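Local coordinates for Rep protein (Adeno-associated virus - 5, PDB 1M55) that forms the nuclease domain of a viral origin-binding Rep protein, which probably nicks DNA at a metal-dependent HUH site during rolling-circle-type replication, at residues R58-F63 with Q114-F120; I8-P12 with V55-I59; M1-E6 with K143-Y149; F78-E82 with I150-L155. Residues are numbered along the deposited sequence.

Contact 1 (R58-F63 with Q114-F120)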
loop_
_atom_site.group_PDB
_atom_site.type_symbol
_atom_site.label_atom_id
_atom_site.label_comp_id
_atom_site.label_asym_id
_atom_site.label_seq_id
_atom_site.Cartn_x
_atom_site.Cartn_y
_atom_site.Cartn_z
ATOM N N ARG A 58 -8.944 -2.123 -2.439
ATOM C CA ARG A 58 -9.434 -3.454 -2.115
ATOM C C ARG A 58 -8.264 -4.324 -1.667
ATOM O O ARG A 58 -8.377 -5.074 -0.692
ATOM C CB ARG A 58 -10.158 -4.085 -3.304
ATOM C CG ARG A 58 -10.854 -5.411 -2.980
ATOM C CD ARG A 58 -11.850 -5.278 -1.820
ATOM N NE ARG A 58 -12.822 -4.209 -2.038
ATOM C CZ ARG A 58 -13.908 -4.318 -2.795
ATOM N NH1 ARG A 58 -14.188 -5.462 -3.413
ATOM N NH2 ARG A 58 -14.692 -3.263 -2.978
ATOM N N ILE A 59 -7.132 -4.209 -2.358
ATOM C CA ILE A 59 -5.941 -4.973 -1.994
ATOM C C ILE A 59 -5.529 -4.589 -0.572
ATOM O O ILE A 59 -5.274 -5.458 0.266
ATOM C CB ILE A 59 -4.760 -4.680 -2.956
ATOM C CG1 ILE A 59 -5.024 -5.304 -4.325
ATOM C CG2 ILE A 59 -3.442 -5.213 -2.378
ATOM C CD1 ILE A 59 -3.947 -4.980 -5.352
ATOM N N ARG A 60 -5.473 -3.287 -0.307
ATOM C CA ARG A 60 -5.091 -2.786 1.007
ATOM C C ARG A 60 -5.958 -3.368 2.120
ATOM O O ARG A 60 -5.437 -3.894 3.110
ATOM C CB ARG A 60 -5.175 -1.260 1.045
ATOM C CG ARG A 60 -4.909 -0.693 2.419
ATOM C CD ARG A 60 -5.296 0.756 2.503
ATOM N NE ARG A 60 -6.738 0.989 2.403
ATOM C CZ ARG A 60 -7.548 1.127 3.450
ATOM N NH1 ARG A 60 -7.072 1.033 4.689
ATOM N NH2 ARG A 60 -8.816 1.465 3.262
ATOM N N ARG A 61 -7.276 -3.275 1.965
ATOM C CA ARG A 61 -8.179 -3.795 2.989
ATOM C C ARG A 61 -8.052 -5.306 3.168
ATOM O O ARG A 61 -7.943 -5.794 4.292
ATOM C CB ARG A 61 -9.623 -3.401 2.687
ATOM C CG ARG A 61 -9.872 -1.900 2.760
ATOM C CD ARG A 61 -11.311 -1.576 2.389
ATOM N NE ARG A 61 -11.567 -0.139 2.317
ATOM C CZ ARG A 61 -11.933 0.613 3.350
ATOM N NH1 ARG A 61 -12.085 0.076 4.552
ATOM N NH2 ARG A 61 -12.179 1.903 3.172
ATOM N N VAL A 62 -8.049 -6.054 2.069
ATOM C CA VAL A 62 -7.927 -7.507 2.162
ATOM C C VAL A 62 -6.602 -7.892 2.836
ATOM O O VAL A 62 -6.563 -8.782 3.696
ATOM C CB VAL A 62 -8.052 -8.181 0.776
ATOM C CG1 VAL A 62 -7.701 -9.664 0.871
ATOM C CG2 VAL A 62 -9.480 -8.011 0.248
ATOM N N PHE A 63 -5.538 -7.177 2.482
ATOM C CA PHE A 63 -4.215 -7.418 3.045
ATOM C C PHE A 63 -4.251 -7.191 4.553
ATOM O O PHE A 63 -3.840 -8.056 5.328
ATOM C CB PHE A 63 -3.195 -6.464 2.398
ATOM C CG PHE A 63 -1.769 -6.691 2.840
ATOM C CD1 PHE A 63 -0.858 -7.304 1.986
ATOM C CD2 PHE A 63 -1.335 -6.285 4.100
ATOM C CE1 PHE A 63 0.466 -7.512 2.384
ATOM C CE2 PHE A 63 -0.016 -6.488 4.506
ATOM C CZ PHE A 63 0.884 -7.103 3.644
ATOM N N GLN A 114 -4.837 -15.074 -0.700
ATOM C CA GLN A 114 -6.145 -14.501 -0.388
ATOM C C GLN A 114 -6.481 -13.379 -1.376
ATOM O O GLN A 114 -7.625 -13.257 -1.825
ATOM C CB GLN A 114 -6.169 -13.984 1.053
ATOM C CG GLN A 114 -7.435 -13.228 1.449
ATOM C CD GLN A 114 -8.666 -14.117 1.591
ATOM O OE1 GLN A 114 -8.674 -15.279 1.181
ATOM N NE2 GLN A 114 -9.718 -13.564 2.173
ATOM N N LEU A 115 -5.488 -12.566 -1.725
ATOM C CA LEU A 115 -5.699 -11.483 -2.682
ATOM C C LEU A 115 -6.120 -12.052 -4.038
ATOM O O LEU A 115 -7.033 -11.537 -4.685
ATOM C CB LEU A 115 -4.422 -10.653 -2.853
ATOM C CG LEU A 115 -4.016 -9.780 -1.663
ATOM C CD1 LEU A 115 -2.654 -9.154 -1.904
ATOM C CD2 LEU A 115 -5.065 -8.708 -1.439
ATOM N N VAL A 116 -5.455 -13.122 -4.458
ATOM C CA VAL A 116 -5.759 -13.758 -5.738
ATOM C C VAL A 116 -7.221 -14.218 -5.783
ATOM O O VAL A 116 -7.926 -13.987 -6.769
ATOM C CB VAL A 116 -4.798 -14.945 -6.008
ATOM C CG1 VAL A 116 -5.238 -15.745 -7.237
ATOM C CG2 VAL A 116 -3.380 -14.420 -6.212
ATOM N N LYS A 117 -7.687 -14.821 -4.698
ATOM C CA LYS A 117 -9.066 -15.299 -4.636
ATOM C C LYS A 117 -10.122 -14.199 -4.541
ATOM O O LYS A 117 -11.092 -14.189 -5.301
ATOM C CB LYS A 117 -9.232 -16.271 -3.466
ATOM C CG LYS A 117 -8.513 -17.591 -3.675
ATOM C CD LYS A 117 -8.835 -18.610 -2.599
ATOM C CE LYS A 117 -8.251 -18.221 -1.259
ATOM N NZ LYS A 117 -8.442 -19.317 -0.268
ATOM N N VAL A 118 -9.929 -13.271 -3.612
ATOM C CA VAL A 118 -10.886 -12.193 -3.379
ATOM C C VAL A 118 -10.907 -11.058 -4.396
ATOM O O VAL A 118 -11.975 -10.649 -4.861
ATOM C CB VAL A 118 -10.685 -11.583 -1.966
ATOM C CG1 VAL A 118 -11.620 -10.404 -1.745
ATOM C CG2 VAL A 118 -10.909 -12.643 -0.910
ATOM N N VAL A 119 -9.735 -10.540 -4.734
ATOM C CA VAL A 119 -9.667 -9.415 -5.651
ATOM C C VAL A 119 -9.571 -9.808 -7.120
ATOM O O VAL A 119 -10.165 -9.156 -7.982
ATOM C CB VAL A 119 -8.464 -8.483 -5.298
ATOM C CG1 VAL A 119 -8.578 -7.160 -6.038
ATOM C CG2 VAL A 119 -8.386 -8.247 -3.795
ATOM N N PHE A 120 -8.886 -10.912 -7.398
ATOM C CA PHE A 120 -8.666 -11.321 -8.777
ATOM C C PHE A 120 -9.368 -12.555 -9.319
ATOM O O PHE A 120 -8.933 -13.130 -10.315
ATOM C CB PHE A 120 -7.159 -11.351 -9.041
ATOM C CG PHE A 120 -6.479 -10.063 -8.678
ATOM C CD1 PHE A 120 -5.600 -10.000 -7.602
ATOM C CD2 PHE A 120 -6.793 -8.891 -9.360
ATOM C CE1 PHE A 120 -5.050 -8.778 -7.207
ATOM C CE2 PHE A 120 -6.251 -7.672 -8.976
ATOM C CZ PHE A 120 -5.379 -7.613 -7.896
HETATM O O HOH W 1 -13.539 -8.195 -4.152
#

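Contact 2 (I8-P12 with V55-I59)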
loop_
_atom_site.group_PDB
_atom_site.type_symbol
_atom_site.label_atom_id
_atom_site.label_comp_id
_atom_site.label_asym_id
_atom_site.label_seq_id
_atom_site.Cartn_x
_atom_site.Cartn_y
_atom_site.Cartn_z
ATOM N N ILE A 8 5.740 -4.390 -0.505
ATOM C CA ILE A 8 5.345 -3.604 -1.661
ATOM C C ILE A 8 4.499 -4.490 -2.565
ATOM O O ILE A 8 4.896 -5.611 -2.902
ATOM C CB ILE A 8 6.560 -3.033 -2.428
ATOM C CG1 ILE A 8 7.284 -2.003 -1.552
ATOM C CG2 ILE A 8 6.102 -2.370 -3.733
ATOM C CD1 ILE A 8 8.539 -1.423 -2.180
ATOM N N VAL A 9 3.292 -4.021 -2.860
ATOM C CA VAL A 9 2.382 -4.758 -3.716
ATOM C C VAL A 9 2.174 -4.020 -5.034
ATOM O O VAL A 9 1.722 -2.873 -5.050
ATOM C CB VAL A 9 1.000 -4.970 -3.040
ATOM C CG1 VAL A 9 0.080 -5.774 -3.960
ATOM C CG2 VAL A 9 1.162 -5.685 -1.708
ATOM N N ARG A 10 2.563 -4.655 -6.133
ATOM C CA ARG A 10 2.373 -4.077 -7.456
ATOM C C ARG A 10 0.918 -4.357 -7.810
ATOM O O ARG A 10 0.451 -5.491 -7.694
ATOM C CB ARG A 10 3.341 -4.706 -8.453
ATOM C CG ARG A 10 4.770 -4.245 -8.218
ATOM C CD ARG A 10 5.762 -5.004 -9.061
ATOM N NE ARG A 10 7.082 -4.387 -8.994
ATOM C CZ ARG A 10 8.192 -4.941 -9.469
ATOM N NH1 ARG A 10 8.149 -6.132 -10.049
ATOM N NH2 ARG A 10 9.345 -4.292 -9.379
ATOM N N VAL A 11 0.200 -3.309 -8.187
ATOM C CA VAL A 11 -1.228 -3.397 -8.491
ATOM C C VAL A 11 -1.580 -3.819 -9.921
ATOM O O VAL A 11 -1.340 -3.076 -10.875
ATOM C CB VAL A 11 -1.928 -2.048 -8.151
ATOM C CG1 VAL A 11 -3.412 -2.106 -8.469
ATOM C CG2 VAL A 11 -1.722 -1.716 -6.682
ATOM N N PRO A 12 -2.173 -5.018 -10.078
ATOM C CA PRO A 12 -2.564 -5.538 -11.393
ATOM C C PRO A 12 -3.883 -4.889 -11.828
ATOM O O PRO A 12 -4.789 -4.728 -11.011
ATOM C CB PRO A 12 -2.769 -7.037 -11.124
ATOM C CG PRO A 12 -2.120 -7.286 -9.766
ATOM C CD PRO A 12 -2.427 -6.024 -9.036
ATOM N N VAL A 55 -8.678 -0.827 -7.343
ATOM C CA VAL A 55 -8.050 -2.124 -7.095
ATOM C C VAL A 55 -7.153 -2.019 -5.861
ATOM O O VAL A 55 -7.176 -2.890 -4.986
ATOM C CB VAL A 55 -7.165 -2.579 -8.285
ATOM C CG1 VAL A 55 -6.556 -3.945 -7.993
ATOM C CG2 VAL A 55 -7.976 -2.642 -9.552
ATOM N N ALA A 56 -6.387 -0.933 -5.790
ATOM C CA ALA A 56 -5.461 -0.697 -4.686
ATOM C C ALA A 56 -6.131 -0.701 -3.315
ATOM O O ALA A 56 -5.633 -1.338 -2.380
ATOM C CB ALA A 56 -4.716 0.609 -4.899
ATOM N N ASP A 57 -7.261 -0.011 -3.187
ATOM C CA ASP A 57 -7.947 0.030 -1.898
ATOM C C ASP A 57 -8.444 -1.345 -1.481
ATOM O O ASP A 57 -8.383 -1.694 -0.298
ATOM C CB ASP A 57 -9.117 1.016 -1.903
ATOM C CG ASP A 57 -9.714 1.215 -0.513
ATOM O OD1 ASP A 57 -8.976 1.635 0.406
ATOM O OD2 ASP A 57 -10.914 0.930 -0.333
ATOM N N ARG A 58 -8.944 -2.123 -2.439
ATOM C CA ARG A 58 -9.434 -3.454 -2.115
ATOM C C ARG A 58 -8.264 -4.324 -1.667
ATOM O O ARG A 58 -8.377 -5.074 -0.692
ATOM C CB ARG A 58 -10.158 -4.085 -3.304
ATOM C CG ARG A 58 -10.854 -5.411 -2.980
ATOM C CD ARG A 58 -11.850 -5.278 -1.820
ATOM N NE ARG A 58 -12.822 -4.209 -2.038
ATOM C CZ ARG A 58 -13.908 -4.318 -2.795
ATOM N NH1 ARG A 58 -14.188 -5.462 -3.413
ATOM N NH2 ARG A 58 -14.692 -3.263 -2.978
ATOM N N ILE A 59 -7.132 -4.209 -2.358
ATOM C CA ILE A 59 -5.941 -4.973 -1.994
ATOM C C ILE A 59 -5.529 -4.589 -0.572
ATOM O O ILE A 59 -5.274 -5.458 0.266
ATOM C CB ILE A 59 -4.760 -4.680 -2.956
ATOM C CG1 ILE A 59 -5.024 -5.304 -4.325
ATOM C CG2 ILE A 59 -3.442 -5.213 -2.378
ATOM C CD1 ILE A 59 -3.947 -4.980 -5.352
#

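Contact 3 (M1-E6 with K143-Y149)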
loop_
_atom_site.group_PDB
_atom_site.type_symbol
_atom_site.label_atom_id
_atom_site.label_comp_id
_atom_site.label_asym_id
_atom_site.label_seq_id
_atom_site.Cartn_x
_atom_site.Cartn_y
_atom_site.Cartn_z
ATOM N N MET A 1 10.930 4.245 18.671
ATOM C CA MET A 1 9.688 4.478 17.942
ATOM C C MET A 1 9.093 3.155 17.468
ATOM O O MET A 1 9.743 2.110 17.557
ATOM C CB MET A 1 9.942 5.400 16.749
ATOM C CG MET A 1 10.587 6.723 17.126
ATOM S SD MET A 1 10.586 7.905 15.769
ATOM C CE MET A 1 9.153 8.912 16.220
ATOM N N ALA A 2 7.859 3.203 16.973
ATOM C CA ALA A 2 7.171 2.008 16.490
ATOM C C ALA A 2 7.889 1.383 15.293
ATOM O O ALA A 2 8.346 2.097 14.401
ATOM C CB ALA A 2 5.730 2.346 16.126
ATOM N N THR A 3 7.976 0.054 15.283
ATOM C CA THR A 3 8.634 -0.683 14.204
ATOM C C THR A 3 7.628 -1.292 13.217
ATOM O O THR A 3 6.560 -1.769 13.620
ATOM C CB THR A 3 9.562 -1.783 14.768
ATOM O OG1 THR A 3 8.815 -2.675 15.607
ATOM C CG2 THR A 3 10.692 -1.154 15.577
ATOM N N PHE A 4 7.998 -1.314 11.938
ATOM C CA PHE A 4 7.136 -1.821 10.872
ATOM C C PHE A 4 7.878 -2.674 9.855
ATOM O O PHE A 4 9.089 -2.536 9.673
ATOM C CB PHE A 4 6.538 -0.650 10.071
ATOM C CG PHE A 4 5.748 0.327 10.888
ATOM C CD1 PHE A 4 6.388 1.301 11.646
ATOM C CD2 PHE A 4 4.361 0.273 10.902
ATOM C CE1 PHE A 4 5.654 2.206 12.410
ATOM C CE2 PHE A 4 3.620 1.170 11.660
ATOM C CZ PHE A 4 4.266 2.138 12.416
ATOM N N TYR A 5 7.129 -3.544 9.187
ATOM C CA TYR A 5 7.652 -4.364 8.099
ATOM C C TYR A 5 7.109 -3.623 6.883
ATOM O O TYR A 5 6.138 -2.865 7.009
ATOM C CB TYR A 5 7.031 -5.767 8.091
ATOM C CG TYR A 5 7.528 -6.708 9.159
ATOM C CD1 TYR A 5 6.639 -7.320 10.038
ATOM C CD2 TYR A 5 8.885 -7.020 9.267
ATOM C CE1 TYR A 5 7.083 -8.225 10.997
ATOM C CE2 TYR A 5 9.341 -7.918 10.222
ATOM C CZ TYR A 5 8.438 -8.519 11.083
ATOM O OH TYR A 5 8.893 -9.408 12.030
ATOM N N GLU A 6 7.748 -3.790 5.728
ATOM C CA GLU A 6 7.258 -3.161 4.509
ATOM C C GLU A 6 7.058 -4.206 3.437
ATOM O O GLU A 6 7.954 -5.000 3.149
ATOM C CB GLU A 6 8.202 -2.088 3.956
ATOM C CG GLU A 6 7.636 -1.452 2.667
ATOM C CD GLU A 6 8.581 -0.479 1.987
ATOM O OE1 GLU A 6 9.701 -0.889 1.615
ATOM O OE2 GLU A 6 8.189 0.690 1.792
ATOM N N LYS A 143 13.450 -6.481 6.325
ATOM C CA LYS A 143 13.754 -5.149 6.828
ATOM C C LYS A 143 12.719 -4.649 7.829
ATOM O O LYS A 143 11.517 -4.892 7.686
ATOM C CB LYS A 143 13.862 -4.162 5.660
ATOM C CG LYS A 143 14.494 -2.816 5.999
ATOM C CD LYS A 143 14.455 -1.885 4.793
ATOM C CE LYS A 143 15.322 -0.655 4.991
ATOM N NZ LYS A 143 16.771 -1.002 4.988
ATOM N N VAL A 144 13.201 -3.985 8.867
ATOM C CA VAL A 144 12.332 -3.412 9.874
ATOM C C VAL A 144 12.686 -1.937 9.905
ATOM O O VAL A 144 13.863 -1.578 9.921
ATOM C CB VAL A 144 12.548 -4.048 11.271
ATOM C CG1 VAL A 144 11.750 -3.290 12.328
ATOM C CG2 VAL A 144 12.117 -5.511 11.253
ATOM N N VAL A 145 11.670 -1.088 9.843
ATOM C CA VAL A 145 11.873 0.355 9.871
ATOM C C VAL A 145 11.014 0.937 10.980
ATOM O O VAL A 145 10.090 0.281 11.463
ATOM C CB VAL A 145 11.462 1.018 8.526
ATOM C CG1 VAL A 145 12.315 0.486 7.387
ATOM C CG2 VAL A 145 9.979 0.787 8.241
ATOM N N ASP A 146 11.345 2.140 11.429
ATOM C CA ASP A 146 10.547 2.784 12.461
ATOM C C ASP A 146 9.691 3.876 11.823
ATOM O O ASP A 146 9.802 4.135 10.619
ATOM C CB ASP A 146 11.426 3.344 13.586
ATOM C CG ASP A 146 12.468 4.320 13.089
ATOM O OD1 ASP A 146 12.113 5.244 12.330
ATOM O OD2 ASP A 146 13.647 4.162 13.462
ATOM N N SER A 147 8.882 4.547 12.639
ATOM C CA SER A 147 7.984 5.602 12.169
ATOM C C SER A 147 8.640 6.694 11.330
ATOM O O SER A 147 8.001 7.246 10.429
ATOM C CB SER A 147 7.259 6.245 13.355
ATOM O OG SER A 147 6.674 5.251 14.179
ATOM N N GLY A 148 9.899 7.005 11.633
ATOM C CA GLY A 148 10.621 8.039 10.909
ATOM C C GLY A 148 10.692 7.823 9.408
ATOM O O GLY A 148 10.817 8.783 8.644
ATOM N N TYR A 149 10.613 6.564 8.990
ATOM C CA TYR A 149 10.642 6.199 7.575
ATOM C C TYR A 149 9.481 6.874 6.829
ATOM O O TYR A 149 9.597 7.211 5.649
ATOM C CB TYR A 149 10.544 4.675 7.453
ATOM C CG TYR A 149 10.550 4.111 6.046
ATOM C CD1 TYR A 149 11.749 3.881 5.371
ATOM C CD2 TYR A 149 9.359 3.718 5.428
ATOM C CE1 TYR A 149 11.768 3.264 4.117
ATOM C CE2 TYR A 149 9.364 3.098 4.172
ATOM C CZ TYR A 149 10.574 2.873 3.526
ATOM O OH TYR A 149 10.597 2.247 2.298
HETATM O O HOH W 2 9.966 -5.623 5.572
#

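Contact 4 (F78-E82 with I150-L155). With ZN (zinc ion), chain C.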
loop_
_atom_site.group_PDB
_atom_site.type_symbol
_atom_site.label_atom_id
_atom_site.label_comp_id
_atom_site.label_asym_id
_atom_site.label_seq_id
_atom_site.Cartn_x
_atom_site.Cartn_y
_atom_site.Cartn_z
ATOM N N PHE A 78 0.508 2.250 7.702
ATOM C CA PHE A 78 0.600 3.441 6.877
ATOM C C PHE A 78 0.815 2.840 5.495
ATOM O O PHE A 78 1.801 2.142 5.264
ATOM C CB PHE A 78 1.757 4.375 7.239
ATOM C CG PHE A 78 1.739 5.661 6.447
ATOM C CD1 PHE A 78 1.052 6.776 6.918
ATOM C CD2 PHE A 78 2.343 5.731 5.189
ATOM C CE1 PHE A 78 0.958 7.942 6.146
ATOM C CE2 PHE A 78 2.256 6.888 4.414
ATOM C CZ PHE A 78 1.558 7.995 4.895
ATOM N N VAL A 79 -0.160 3.036 4.618
ATOM C CA VAL A 79 -0.114 2.493 3.270
ATOM C C VAL A 79 -0.170 3.634 2.268
ATOM O O VAL A 79 -1.051 4.496 2.347
ATOM C CB VAL A 79 -1.317 1.546 3.030
ATOM C CG1 VAL A 79 -1.298 0.986 1.612
ATOM C CG2 VAL A 79 -1.301 0.408 4.046
ATOM N N GLN A 80 0.788 3.664 1.351
ATOM C CA GLN A 80 0.816 4.708 0.339
ATOM C C GLN A 80 0.772 4.112 -1.068
ATOM O O GLN A 80 1.565 3.229 -1.405
ATOM C CB GLN A 80 2.048 5.602 0.513
ATOM C CG GLN A 80 2.105 6.755 -0.472
ATOM C CD GLN A 80 2.987 7.878 0.015
ATOM O OE1 GLN A 80 2.626 8.602 0.934
ATOM N NE2 GLN A 80 4.151 8.029 -0.598
ATOM N N PHE A 81 -0.199 4.568 -1.854
ATOM C CA PHE A 81 -0.389 4.124 -3.233
ATOM C C PHE A 81 0.353 5.099 -4.152
ATOM O O PHE A 81 0.138 6.317 -4.088
ATOM C CB PHE A 81 -1.887 4.099 -3.568
ATOM C CG PHE A 81 -2.201 3.559 -4.937
ATOM C CD1 PHE A 81 -3.155 4.179 -5.738
ATOM C CD2 PHE A 81 -1.536 2.439 -5.432
ATOM C CE1 PHE A 81 -3.438 3.695 -7.017
ATOM C CE2 PHE A 81 -1.815 1.949 -6.710
ATOM C CZ PHE A 81 -2.767 2.581 -7.500
ATOM N N GLU A 82 1.209 4.557 -5.012
ATOM C CA GLU A 82 2.006 5.372 -5.922
ATOM C C GLU A 82 1.980 4.886 -7.364
ATOM O O GLU A 82 1.733 3.709 -7.642
ATOM C CB GLU A 82 3.470 5.397 -5.463
ATOM C CG GLU A 82 3.708 6.034 -4.104
ATOM C CD GLU A 82 5.144 5.902 -3.634
ATOM O OE1 GLU A 82 6.000 5.419 -4.405
ATOM O OE2 GLU A 82 5.423 6.282 -2.483
ATOM N N ILE A 150 8.370 7.103 7.528
ATOM C CA ILE A 150 7.211 7.737 6.909
ATOM C C ILE A 150 7.498 9.182 6.472
ATOM O O ILE A 150 7.435 9.480 5.275
ATOM C CB ILE A 150 5.950 7.616 7.815
ATOM C CG1 ILE A 150 5.575 6.135 7.962
ATOM C CG2 ILE A 150 4.791 8.418 7.237
ATOM C CD1 ILE A 150 4.547 5.844 9.042
ATOM N N PRO A 151 7.846 10.088 7.412
ATOM C CA PRO A 151 8.125 11.469 6.985
ATOM C C PRO A 151 9.399 11.611 6.141
ATOM O O PRO A 151 9.503 12.510 5.303
ATOM C CB PRO A 151 8.239 12.229 8.313
ATOM C CG PRO A 151 8.730 11.183 9.267
ATOM C CD PRO A 151 7.888 9.983 8.883
ATOM N N ALA A 152 10.351 10.707 6.345
ATOM C CA ALA A 152 11.610 10.754 5.611
ATOM C C ALA A 152 11.516 10.318 4.157
ATOM O O ALA A 152 12.091 10.954 3.270
ATOM C CB ALA A 152 12.647 9.902 6.315
ATOM N N TYR A 153 10.737 9.271 3.910
ATOM C CA TYR A 153 10.649 8.693 2.580
ATOM C C TYR A 153 9.302 8.715 1.868
ATOM O O TYR A 153 9.243 8.977 0.668
ATOM C CB TYR A 153 11.157 7.259 2.682
ATOM C CG TYR A 153 11.363 6.525 1.385
ATOM C CD1 TYR A 153 12.300 6.965 0.447
ATOM C CD2 TYR A 153 10.699 5.324 1.142
ATOM C CE1 TYR A 153 12.576 6.217 -0.689
ATOM C CE2 TYR A 153 10.968 4.570 0.013
ATOM C CZ TYR A 153 11.911 5.017 -0.894
ATOM O OH TYR A 153 12.214 4.235 -1.979
ATOM N N LEU A 154 8.223 8.433 2.592
ATOM C CA LEU A 154 6.902 8.396 1.971
ATOM C C LEU A 154 6.192 9.739 1.854
ATOM O O LEU A 154 5.672 10.074 0.788
ATOM C CB LEU A 154 6.007 7.386 2.687
ATOM C CG LEU A 154 6.543 5.952 2.719
ATOM C CD1 LEU A 154 5.535 5.062 3.432
ATOM C CD2 LEU A 154 6.804 5.441 1.307
ATOM N N LEU A 155 6.179 10.518 2.932
ATOM C CA LEU A 155 5.506 11.818 2.907
ATOM C C LEU A 155 5.980 12.814 1.836
ATOM O O LEU A 155 5.175 13.601 1.338
ATOM C CB LEU A 155 5.519 12.484 4.290
ATOM C CG LEU A 155 4.787 11.764 5.430
ATOM C CD1 LEU A 155 4.626 12.723 6.605
ATOM C CD2 LEU A 155 3.418 11.268 4.968
HETATM ZN ZN ZN C . 7.059 3.636 -4.440
#

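Contact 1 (R58-F63 with Q114-F120)
Two helical segments cross steeply here. Their axes come within 10.0 Å at 127°, and no direct hydrogen bond links them. Val62 is the centre of the joint. Its t rotamer places CG1 against Gln114 CG (3.6 Å) and Leu115 CD2 (3.6 Å). Val62 CG2 faces Val118 CG1 at 3.8 Å and Val119 CG2 at 4.2 Å, so the two methyls split the four neighbours. Leu115 leaves its backbone sideways, but its mt rotamer carries CD2 into the interface, 3.7 Å from Ile59 O. These helices, 50-71 and 101-118 of the Rep catalytic domain, lie on the same side of the central antiparallel sheet, and Ile59 and Phe63 of the first also touch strand 88-95. Ile59 is extended in the mt rotamer. Its CD1 reaches the edge of the Phe120 ring, 3.9 Å from CZ. The ring swings in through its m chi1 and also packs on Phe26 of helix 24-32. At the solvent-exposed side Arg58 folds over (chi1 t, chi2 and chi3 p). Its CG lies 3.8 Å from Val119 CG2, while its guanidinium turns outward. Arg58 NH1 donates to water 1 (2.9 Å), which donates to Val118 O (3.0 Å).

Contact 2 (I8-P12 with V55-I59)
Segment 8-12 is extended: the last part of strand 3-10, then Pro12 in a loop. Segment 55-59 is a regular helical turn, closed by Ile59 N to Val55 O at 2.9 Å. The backbones come nearest at Val11 and Ala56, whose CA atoms are 6.3 Å apart. No hydrogen bond crosses the gap. The strand's alternation sets the contact: Val9 and Val11 point toward the helix, and Arg10 points away. Backbone bonds from Val9 to Leu90 and from Val11 to Phe88 hold this strand against 88-95. Helix 50-71 is the crossover helix of a split beta-alpha-beta arrangement. It covers one face of the sheet between strand 3-10 and strand 77-83, which run parallel on either side of 88-95. Buried apolar side chains fill the gap. Val11 CG1 meets Val55 CG1 at 3.7 Å, and Val11 CG2 meets Ala56 CB at 4.2 Å. Ile59 lies along the strand. Its CG2 is 3.9 Å from Val9 CG1, and its CD1 is 4.2 Å from Val11 CG2 and 4.1 Å from Pro12 CD. Phe81 of strand 77-83 packs on Val11 and Ala56. Pro12 O is buried 3.6 Å from Val55 CG1 and has no hydrogen-bonding partner in the model.

Contact 3 (M1-E6 with K143-Y149)
Phe4 and Val145 form an antiparallel hydrogen-bonded pair, with Phe4 N to Val145 O at 2.7 Å and Val145 N to Phe4 O at 3.0 Å. This antiparallel pairing adds short strand 145-146 to strand 3-10 in the central sheet of the HUH-type Rep nuclease fold. Tyr149 OH donates to Glu6 OE2 at 2.9 Å. Glu6 OE2 also accepts from His91 ND1, and OE1 bonds Thr134, so Glu6 stands directly behind a zinc ligand. Water 2 joins Glu6 N (2.9 Å) to Lys143 O (2.7 Å), where the strands part. At the other end Ser147 N makes a weak bond to Ala2 O (3.1 Å). Thr3 and Asp146 form the non-hydrogen-bonded pair, with Thr3 CA 3.2 Å from Val145 O. A type I turn from Asp146 to Tyr149 then leads into helix 149-154, and Asp146 OD1 weakly caps Gly148 N (2.9 Å). Tyr5 CE2 touches Val144 CG2 at 3.8 Å, and the Phe4 ring edge puts CE1 3.7 Å from Ser147 OG.

Contact 4 (F78-E82 with I150-L155)
This contact includes part of the metal site of an HUH endonuclease fold. Glu82 OE1 binds the zinc ion at 2.1 Å, and His89 and His91, the HUH pair, complete the protein ligands. Strand 77-83 carries Glu82 on the sheet face that helix 149-154 covers. The strand and helix segments run nearly parallel (15°), with axes 11.4 Å apart. The sequence from Tyr153 to Lys157 is consistent with the tyrosine motif of this family, so the contact probably places that motif near the metal. Gln80 makes the polar link. Its NE2 donates to Leu154 O (2.9 Å) and to Glu82 OE2 (2.9 Å), joining the Leu154 backbone to ligand Glu82. Glu82 OE2 also forms a salt bridge with Lys157, and Gln80 OE1 accepts from Arg182. The helix widens into a pi-type turn, with Leu155 N to Ile150 O at 2.9 Å. Farther from the zinc, Phe78 packs against three aliphatic side chains. Its CD2 is 3.7 Å from Leu154 CD1, its CZ 3.8 Å from Leu155 CD2. Ile150 CD1 touches Phe78 CB at 3.6 Å. Ile150 CG2 makes a CH-pi contact, 3.9 Å from the Phe78 ring centroid and almost on the ring normal.

How the contacts relate
Contacts 1 and 2 share Arg58 and Ile59, with centres 8 Å apart. They merge where Phe120 CZ lies 3.5 Å from Pro12 CD. Segment 78-82 faces both ways: Phe78, Gln80 and Glu82 serve contact 4, while Phe81 CE2 is 3.7 Å from Val11 CG2 and from Ala56 CB of contact 2. Contacts 1 and 2 lie on the helix 50-71 face, contact 4 on the helix 149-154 face. Contacts 3 and 4 cross along the chain; strand 145-146 leads into helix 149-154, and Tyr149 CE2 is 4.3 Å from Leu154 CG. Contact 4 supplies the zinc ligand Glu82; the side chains of Glu6, Val11 and Ile59 lie about 7, 11 and 14 Å from that zinc.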